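Long-range contact in methyltransferase (Thermus thermophilus, PDB 1WS6), which probably transfers methyl groups from S-adenosylmethionine, as a member of a Rossmann-like methyltransferase family: residues Val137-Lys149 and Arg159-Val171. Sequence-based numbering, arbitrary orientation.
Sequences VEAGGLYVLQHPK and RVYGENALTLVEV
His147 and Thr167 join side chains across two antiparallel strands, NE2 lying 3.1 Å from OG1 in a nearly straight hydrogen bond (171°). His147 CG sits between its own backbone N and carbonyl carbon (chi1 54°), which lays the ring back over Ala165, whose carbonyl O stands over the ring centre. The ring's other nitrogen, ND1, donates to Pro148 O at 2.9 Å, so both nitrogens are engaged and the ring's rotation is fixed. A leucine in place of His147 would probably leave Thr167 OG1 without this partner and Pro148 O without its side-chain donor. The small methyl of Ala165 suits its place, because CB comes within 3.5 Å of His147 CE1.

Farther along the same face, Tyr143 meets the C-terminal residue: Val171 CG2 touches ring atom CE1 from the edge at 3.4 Å, while Val137 CG2 lies over one face. On the other face the branched, apolar Val144 packs with its two methyls against Leu166 CD2 and Leu168 CG, and Leu166 CD2 also packs on Gln146 CB at 3.5 Å.

Paired backbone bonds at Tyr143-Val169, Leu145-Thr167 and His147-Ala165 set this register. Beyond them, Lys149 N donates to Glu163 O at 2.9 Å, and their side chains form a long salt bridge. At the opposite end Gly140 and Gly141 both face Val171 in a G1 bulge; at Gly140, positive phi would jam a CB against the preceding carbonyl.

Strand 164-170 is the antiparallel strand inserted between 141-148 and the edge strand 157-161, which gives the 3-2-1-4-5-7-6 order of class I methyltransferases. Strand 111-116 runs parallel to 141-148 on its other edge, helix 126-134 packs on Tyr143, Leu145 and His147, and helix 25-38 meets Gln146 and Leu166 through Leu27.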
ATOM      1  N   VAL A 137      10.339   4.372   7.001  1.00 21.88           N
ATOM      2  CA  VAL A 137      10.347   2.980   7.454  1.00 21.65           C
ATOM      3  C   VAL A 137      11.490   2.711   8.432  1.00 22.20           C
ATOM      4  O   VAL A 137      12.649   3.000   8.157  1.00 21.86           O
ATOM      5  CB  VAL A 137      10.479   1.994   6.271  1.00 22.69           C
ATOM      6  CG1 VAL A 137      10.606   0.567   6.796  1.00 21.99           C
ATOM      7  CG2 VAL A 137       9.260   2.104   5.359  1.00 22.99           C
ATOM      8  N   GLU A 138      11.139   2.149   9.579  1.00 23.68           N
ATOM      9  CA  GLU A 138      12.083   1.824  10.638  1.00 23.06           C
ATOM     10  C   GLU A 138      13.081   0.765  10.189  1.00 23.99           C
ATOM     11  O   GLU A 138      12.829   0.022   9.236  1.00 22.97           O
ATOM     12  CB  GLU A 138      11.316   1.284  11.839  1.00 23.70           C
ATOM     13  CG  GLU A 138      10.802  -0.119  11.610  1.00 24.78           C
ATOM     14  CD  GLU A 138       9.795  -0.567  12.649  1.00 27.67           C
ATOM     15  OE1 GLU A 138       9.418  -1.761  12.616  1.00 27.88           O
ATOM     16  OE2 GLU A 138       9.376   0.267  13.484  1.00 27.75           O
ATOM     17  N   ALA A 139      14.215   0.694  10.880  1.00 23.94           N
ATOM     18  CA  ALA A 139      15.227  -0.305  10.562  1.00 23.74           C
ATOM     19  C   ALA A 139      14.550  -1.668  10.613  1.00 23.60           C
ATOM     20  O   ALA A 139      13.745  -1.937  11.507  1.00 23.70           O
ATOM     21  CB  ALA A 139      16.357  -0.252  11.572  1.00 24.35           C
ATOM     22  N   GLY A 140      14.870  -2.523   9.652  1.00 22.32           N
ATOM     23  CA  GLY A 140      14.264  -3.840   9.624  1.00 23.62           C
ATOM     24  C   GLY A 140      12.994  -3.904   8.790  1.00 23.00           C
ATOM     25  O   GLY A 140      12.517  -4.987   8.474  1.00 23.49           O
ATOM     26  N   GLY A 141      12.457  -2.746   8.421  1.00 21.80           N
ATOM     27  CA  GLY A 141      11.240  -2.713   7.629  1.00 22.58           C
ATOM     28  C   GLY A 141      11.437  -2.836   6.132  1.00 21.98           C
ATOM     29  O   GLY A 141      12.542  -3.101   5.656  1.00 21.76           O
ATOM     30  N   LEU A 142      10.353  -2.623   5.390  1.00 21.39           N
ATOM     31  CA  LEU A 142      10.365  -2.721   3.935  1.00 20.65           C
ATOM     32  C   LEU A 142       9.651  -1.620   3.179  1.00 20.12           C
ATOM     33  O   LEU A 142       8.667  -1.060   3.656  1.00 20.79           O
ATOM     34  CB  LEU A 142       9.708  -4.018   3.480  1.00 20.68           C
ATOM     35  CG  LEU A 142      10.481  -5.319   3.431  1.00 23.80           C
ATOM     36  CD1 LEU A 142       9.547  -6.405   2.924  1.00 22.74           C
ATOM     37  CD2 LEU A 142      11.697  -5.164   2.520  1.00 25.24           C
ATOM     38  N   TYR A 143      10.174  -1.329   1.989  1.00 19.92           N
ATOM     39  CA  TYR A 143       9.574  -0.386   1.054  1.00 18.53           C
ATOM     40  C   TYR A 143       9.208  -1.330  -0.083  1.00 18.24           C
ATOM     41  O   TYR A 143      10.072  -2.031  -0.616  1.00 17.98           O
ATOM     42  CB  TYR A 143      10.565   0.654   0.514  1.00 18.52           C
ATOM     43  CG  TYR A 143      10.893   1.791   1.455  1.00 19.57           C
ATOM     44  CD1 TYR A 143      12.040   1.760   2.240  1.00 20.08           C
ATOM     45  CD2 TYR A 143      10.052   2.895   1.563  1.00 19.63           C
ATOM     46  CE1 TYR A 143      12.342   2.790   3.104  1.00 20.79           C
ATOM     47  CE2 TYR A 143      10.345   3.937   2.431  1.00 19.79           C
ATOM     48  CZ  TYR A 143      11.492   3.875   3.198  1.00 20.67           C
ATOM     49  OH  TYR A 143      11.784   4.884   4.080  1.00 20.26           O
ATOM     50  N   VAL A 144       7.933  -1.387  -0.429  1.00 17.72           N
ATOM     51  CA  VAL A 144       7.499  -2.253  -1.507  1.00 18.89           C
ATOM     52  C   VAL A 144       6.931  -1.381  -2.607  1.00 21.21           C
ATOM     53  O   VAL A 144       6.016  -0.592  -2.377  1.00 20.61           O
ATOM     54  CB  VAL A 144       6.419  -3.233  -1.041  1.00 18.20           C
ATOM     55  CG1 VAL A 144       5.979  -4.100  -2.214  1.00 15.49           C
ATOM     56  CG2 VAL A 144       6.955  -4.088   0.106  1.00 15.32           C
ATOM     57  N   LEU A 145       7.466  -1.538  -3.808  1.00 22.85           N
ATOM     58  CA  LEU A 145       7.027  -0.734  -4.932  1.00 25.51           C
ATOM     59  C   LEU A 145       6.400  -1.608  -6.024  1.00 25.46           C
ATOM     60  O   LEU A 145       7.014  -2.578  -6.464  1.00 25.77           O
ATOM     61  CB  LEU A 145       8.245   0.030  -5.471  1.00 29.16           C
ATOM     62  CG  LEU A 145       9.207   0.496  -4.349  1.00 33.62           C
ATOM     63  CD1 LEU A 145      10.522   1.026  -4.921  1.00 33.57           C
ATOM     64  CD2 LEU A 145       8.533   1.570  -3.511  1.00 33.17           C
ATOM     65  N   GLN A 146       5.169  -1.297  -6.435  1.00 23.96           N
ATOM     66  CA  GLN A 146       4.523  -2.066  -7.501  1.00 23.87           C
ATOM     67  C   GLN A 146       4.624  -1.237  -8.768  1.00 24.17           C
ATOM     68  O   GLN A 146       4.448  -0.028  -8.732  1.00 25.08           O
ATOM     69  CB  GLN A 146       3.048  -2.350  -7.198  1.00 23.37           C
ATOM     70  CG  GLN A 146       2.354  -3.097  -8.337  1.00 22.63           C
ATOM     71  CD  GLN A 146       0.856  -3.296  -8.121  1.00 26.24           C
ATOM     72  OE1 GLN A 146       0.048  -3.045  -9.022  1.00 23.97           O
ATOM     73  NE2 GLN A 146       0.481  -3.765  -6.931  1.00 25.20           N
ATOM     74  N   HIS A 147       4.894  -1.888  -9.892  1.00 24.80           N
ATOM     75  CA  HIS A 147       5.057  -1.178 -11.153  1.00 25.15           C
ATOM     76  C   HIS A 147       5.048  -2.147 -12.330  1.00 25.58           C
ATOM     77  O   HIS A 147       5.046  -3.362 -12.151  1.00 26.11           O
ATOM     78  CB  HIS A 147       6.399  -0.464 -11.121  1.00 24.27           C
ATOM     79  CG  HIS A 147       7.547  -1.378 -10.806  1.00 24.75           C
ATOM     80  ND1 HIS A 147       8.036  -2.296 -11.709  1.00 24.05           N
ATOM     81  CD2 HIS A 147       8.266  -1.548  -9.672  1.00 26.43           C
ATOM     82  CE1 HIS A 147       9.007  -2.992 -11.146  1.00 24.23           C
ATOM     83  NE2 HIS A 147       9.166  -2.559  -9.909  1.00 25.42           N
ATOM     84  N   PRO A 148       5.031  -1.619 -13.560  1.00 26.56           N
ATOM     85  CA  PRO A 148       5.035  -2.552 -14.694  1.00 26.16           C
ATOM     86  C   PRO A 148       6.374  -3.283 -14.728  1.00 27.19           C
ATOM     87  O   PRO A 148       7.424  -2.677 -14.507  1.00 28.59           O
ATOM     88  CB  PRO A 148       4.804  -1.642 -15.903  1.00 26.69           C
ATOM     89  CG  PRO A 148       5.193  -0.265 -15.419  1.00 25.60           C
ATOM     90  CD  PRO A 148       4.740  -0.243 -13.994  1.00 24.89           C
ATOM     91  N   LYS A 149       6.335  -4.588 -14.990  1.00 27.35           N
ATOM     92  CA  LYS A 149       7.544  -5.406 -15.010  1.00 26.11           C
ATOM     93  C   LYS A 149       8.697  -4.859 -15.857  1.00 26.17           C
ATOM     94  O   LYS A 149       9.860  -5.187 -15.613  1.00 25.68           O
ATOM     95  CB  LYS A 149       7.206  -6.834 -15.457  1.00 26.32           C
ATOM     96  CG  LYS A 149       7.103  -7.041 -16.968  1.00 27.34           C
ATOM     97  CD  LYS A 149       6.737  -8.491 -17.290  1.00 26.78           C
ATOM     98  CE  LYS A 149       7.228  -8.925 -18.671  1.00 28.44           C
ATOM     99  NZ  LYS A 149       6.732  -8.074 -19.783  1.00 29.07           N
ATOM    100  N   ARG A 159      10.049  -9.449  -7.730  1.00 31.45           N
ATOM    101  CA  ARG A 159       9.163 -10.589  -7.903  1.00 31.07           C
ATOM    102  C   ARG A 159       8.193 -10.138  -8.985  1.00 29.69           C
ATOM    103  O   ARG A 159       7.541  -9.106  -8.840  1.00 27.85           O
ATOM    104  CB  ARG A 159       8.370 -10.895  -6.625  1.00 35.26           C
ATOM    105  CG  ARG A 159       9.051 -11.812  -5.604  1.00 40.23           C
ATOM    106  CD  ARG A 159       9.761 -11.016  -4.526  1.00 46.35           C
ATOM    107  NE  ARG A 159       9.920 -11.767  -3.281  1.00 50.97           N
ATOM    108  CZ  ARG A 159       8.922 -12.088  -2.457  1.00 53.98           C
ATOM    109  NH1 ARG A 159       7.672 -11.728  -2.739  1.00 55.70           N
ATOM    110  NH2 ARG A 159       9.174 -12.762  -1.341  1.00 54.01           N
ATOM    111  N   VAL A 160       8.113 -10.909 -10.066  1.00 28.25           N
ATOM    112  CA  VAL A 160       7.229 -10.598 -11.177  1.00 26.46           C
ATOM    113  C   VAL A 160       5.946 -11.418 -11.110  1.00 25.82           C
ATOM    114  O   VAL A 160       5.978 -12.599 -10.782  1.00 27.18           O
ATOM    115  CB  VAL A 160       7.936 -10.883 -12.517  1.00 26.94           C
ATOM    116  CG1 VAL A 160       6.975 -10.694 -13.675  1.00 25.11           C
ATOM    117  CG2 VAL A 160       9.145  -9.965 -12.664  1.00 26.05           C
ATOM    118  N   TYR A 161       4.822 -10.773 -11.417  1.00 26.58           N
ATOM    119  CA  TYR A 161       3.502 -11.413 -11.420  1.00 27.29           C
ATOM    120  C   TYR A 161       2.797 -11.007 -12.694  1.00 28.69           C
ATOM    121  O   TYR A 161       2.117  -9.978 -12.746  1.00 27.62           O
ATOM    122  CB  TYR A 161       2.670 -10.972 -10.212  1.00 25.22           C
ATOM    123  CG  TYR A 161       3.294 -11.385  -8.906  1.00 26.28           C
ATOM    124  CD1 TYR A 161       4.076 -10.503  -8.176  1.00 24.39           C
ATOM    125  CD2 TYR A 161       3.171 -12.687  -8.445  1.00 25.92           C
ATOM    126  CE1 TYR A 161       4.719 -10.910  -7.032  1.00 26.72           C
ATOM    127  CE2 TYR A 161       3.810 -13.103  -7.303  1.00 26.96           C
ATOM    128  CZ  TYR A 161       4.587 -12.213  -6.603  1.00 27.10           C
ATOM    129  OH  TYR A 161       5.259 -12.645  -5.485  1.00 29.94           O
ATOM    130  N   GLY A 162       2.968 -11.819 -13.730  1.00 30.86           N
ATOM    131  CA  GLY A 162       2.361 -11.502 -15.003  1.00 32.13           C
ATOM    132  C   GLY A 162       2.978 -10.235 -15.577  1.00 33.21           C
ATOM    133  O   GLY A 162       4.153 -10.221 -15.942  1.00 31.78           O
ATOM    134  N   GLU A 163       2.194  -9.162 -15.632  1.00 33.58           N
ATOM    135  CA  GLU A 163       2.673  -7.901 -16.186  1.00 34.70           C
ATOM    136  C   GLU A 163       3.165  -6.902 -15.132  1.00 34.39           C
ATOM    137  O   GLU A 163       3.736  -5.863 -15.472  1.00 34.34           O
ATOM    138  CB  GLU A 163       1.568  -7.254 -17.021  1.00 36.47           C
ATOM    139  CG  GLU A 163       2.062  -6.607 -18.304  1.00 42.53           C
ATOM    140  CD  GLU A 163       2.462  -7.625 -19.366  1.00 44.63           C
ATOM    141  OE1 GLU A 163       3.038  -7.213 -20.398  1.00 47.08           O
ATOM    142  OE2 GLU A 163       2.192  -8.832 -19.177  1.00 45.20           O
ATOM    143  N   ASN A 164       2.942  -7.210 -13.857  1.00 32.53           N
ATOM    144  CA  ASN A 164       3.376  -6.323 -12.791  1.00 30.51           C
ATOM    145  C   ASN A 164       4.533  -6.918 -12.007  1.00 30.93           C
ATOM    146  O   ASN A 164       4.700  -8.136 -11.937  1.00 32.20           O
ATOM    147  CB  ASN A 164       2.240  -6.046 -11.813  1.00 30.50           C
ATOM    148  CG  ASN A 164       0.999  -5.524 -12.490  1.00 31.94           C
ATOM    149  OD1 ASN A 164       0.104  -6.289 -12.860  1.00 32.06           O
ATOM    150  ND2 ASN A 164       0.936  -4.213 -12.667  1.00 33.50           N
ATOM    151  N   ALA A 165       5.332  -6.048 -11.409  1.00 27.83           N
ATOM    152  CA  ALA A 165       6.452  -6.492 -10.607  1.00 26.40           C
ATOM    153  C   ALA A 165       6.428  -5.754  -9.275  1.00 25.37           C
ATOM    154  O   ALA A 165       5.831  -4.683  -9.154  1.00 26.00           O
ATOM    155  CB  ALA A 165       7.762  -6.214 -11.330  1.00 25.42           C
ATOM    156  N   LEU A 166       7.055  -6.347  -8.269  1.00 22.28           N
ATOM    157  CA  LEU A 166       7.146  -5.717  -6.971  1.00 21.27           C
ATOM    158  C   LEU A 166       8.624  -5.641  -6.656  1.00 21.96           C
ATOM    159  O   LEU A 166       9.349  -6.621  -6.838  1.00 23.38           O
ATOM    160  CB  LEU A 166       6.440  -6.542  -5.898  1.00 20.96           C
ATOM    161  CG  LEU A 166       4.909  -6.505  -5.826  1.00 22.72           C
ATOM    162  CD1 LEU A 166       4.438  -7.442  -4.713  1.00 19.89           C
ATOM    163  CD2 LEU A 166       4.434  -5.078  -5.569  1.00 18.92           C
ATOM    164  N   THR A 167       9.087  -4.477  -6.226  1.00 19.99           N
ATOM    165  CA  THR A 167      10.484  -4.329  -5.860  1.00 21.37           C
ATOM    166  C   THR A 167      10.489  -4.142  -4.360  1.00 22.40           C
ATOM    167  O   THR A 167       9.828  -3.244  -3.844  1.00 24.35           O
ATOM    168  CB  THR A 167      11.138  -3.101  -6.522  1.00 21.05           C
ATOM    169  OG1 THR A 167      11.405  -3.385  -7.899  1.00 19.81           O
ATOM    170  CG2 THR A 167      12.446  -2.758  -5.827  1.00 21.65           C
ATOM    171  N   LEU A 168      11.219  -4.995  -3.658  1.00 23.11           N
ATOM    172  CA  LEU A 168      11.280  -4.909  -2.209  1.00 24.59           C
ATOM    173  C   LEU A 168      12.631  -4.383  -1.747  1.00 25.10           C
ATOM    174  O   LEU A 168      13.677  -4.934  -2.079  1.00 25.87           O
ATOM    175  CB  LEU A 168      10.984  -6.279  -1.592  1.00 24.99           C
ATOM    176  CG  LEU A 168       9.567  -6.775  -1.907  1.00 25.46           C
ATOM    177  CD1 LEU A 168       9.478  -7.257  -3.353  1.00 26.76           C
ATOM    178  CD2 LEU A 168       9.212  -7.899  -0.971  1.00 27.80           C
ATOM    179  N   VAL A 169      12.593  -3.293  -0.993  1.00 25.86           N
ATOM    180  CA  VAL A 169      13.802  -2.663  -0.502  1.00 25.78           C
ATOM    181  C   VAL A 169      13.854  -2.769   1.013  1.00 28.93           C
ATOM    182  O   VAL A 169      12.983  -2.250   1.725  1.00 26.47           O
ATOM    183  CB  VAL A 169      13.849  -1.180  -0.910  1.00 24.99           C
ATOM    184  CG1 VAL A 169      15.217  -0.600  -0.598  1.00 24.41           C
ATOM    185  CG2 VAL A 169      13.523  -1.040  -2.390  1.00 23.74           C
ATOM    186  N   GLU A 170      14.883  -3.455   1.499  1.00 32.93           N
ATOM    187  CA  GLU A 170      15.054  -3.649   2.925  1.00 36.00           C
ATOM    188  C   GLU A 170      15.720  -2.457   3.594  1.00 36.77           C
ATOM    189  O   GLU A 170      16.483  -1.721   2.972  1.00 38.62           O
ATOM    190  CB  GLU A 170      15.854  -4.921   3.178  1.00 38.85           C
ATOM    191  CG  GLU A 170      15.078  -6.180   2.830  1.00 44.13           C
ATOM    192  CD  GLU A 170      15.800  -7.447   3.235  1.00 47.04           C
ATOM    193  OE1 GLU A 170      16.199  -7.547   4.415  1.00 50.13           O
ATOM    194  OE2 GLU A 170      15.963  -8.343   2.381  1.00 48.10           O
ATOM    195  N   VAL A 171      15.399  -2.255   4.864  1.00 37.55           N
ATOM    196  CA  VAL A 171      15.965  -1.150   5.623  1.00 39.98           C
ATOM    197  C   VAL A 171      16.395  -1.666   6.984  1.00 40.30           C
ATOM    198  O   VAL A 171      15.900  -2.742   7.381  1.00 41.00           O
ATOM    199  CB  VAL A 171      14.928  -0.026   5.823  1.00 39.89           C
ATOM    200  CG1 VAL A 171      15.494   1.058   6.719  1.00 41.03           C
ATOM    201  CG2 VAL A 171      14.534   0.552   4.482  1.00 41.26           C
ATOM    202  OXT VAL A 171      17.209  -0.985   7.636  1.00 41.81           O
TER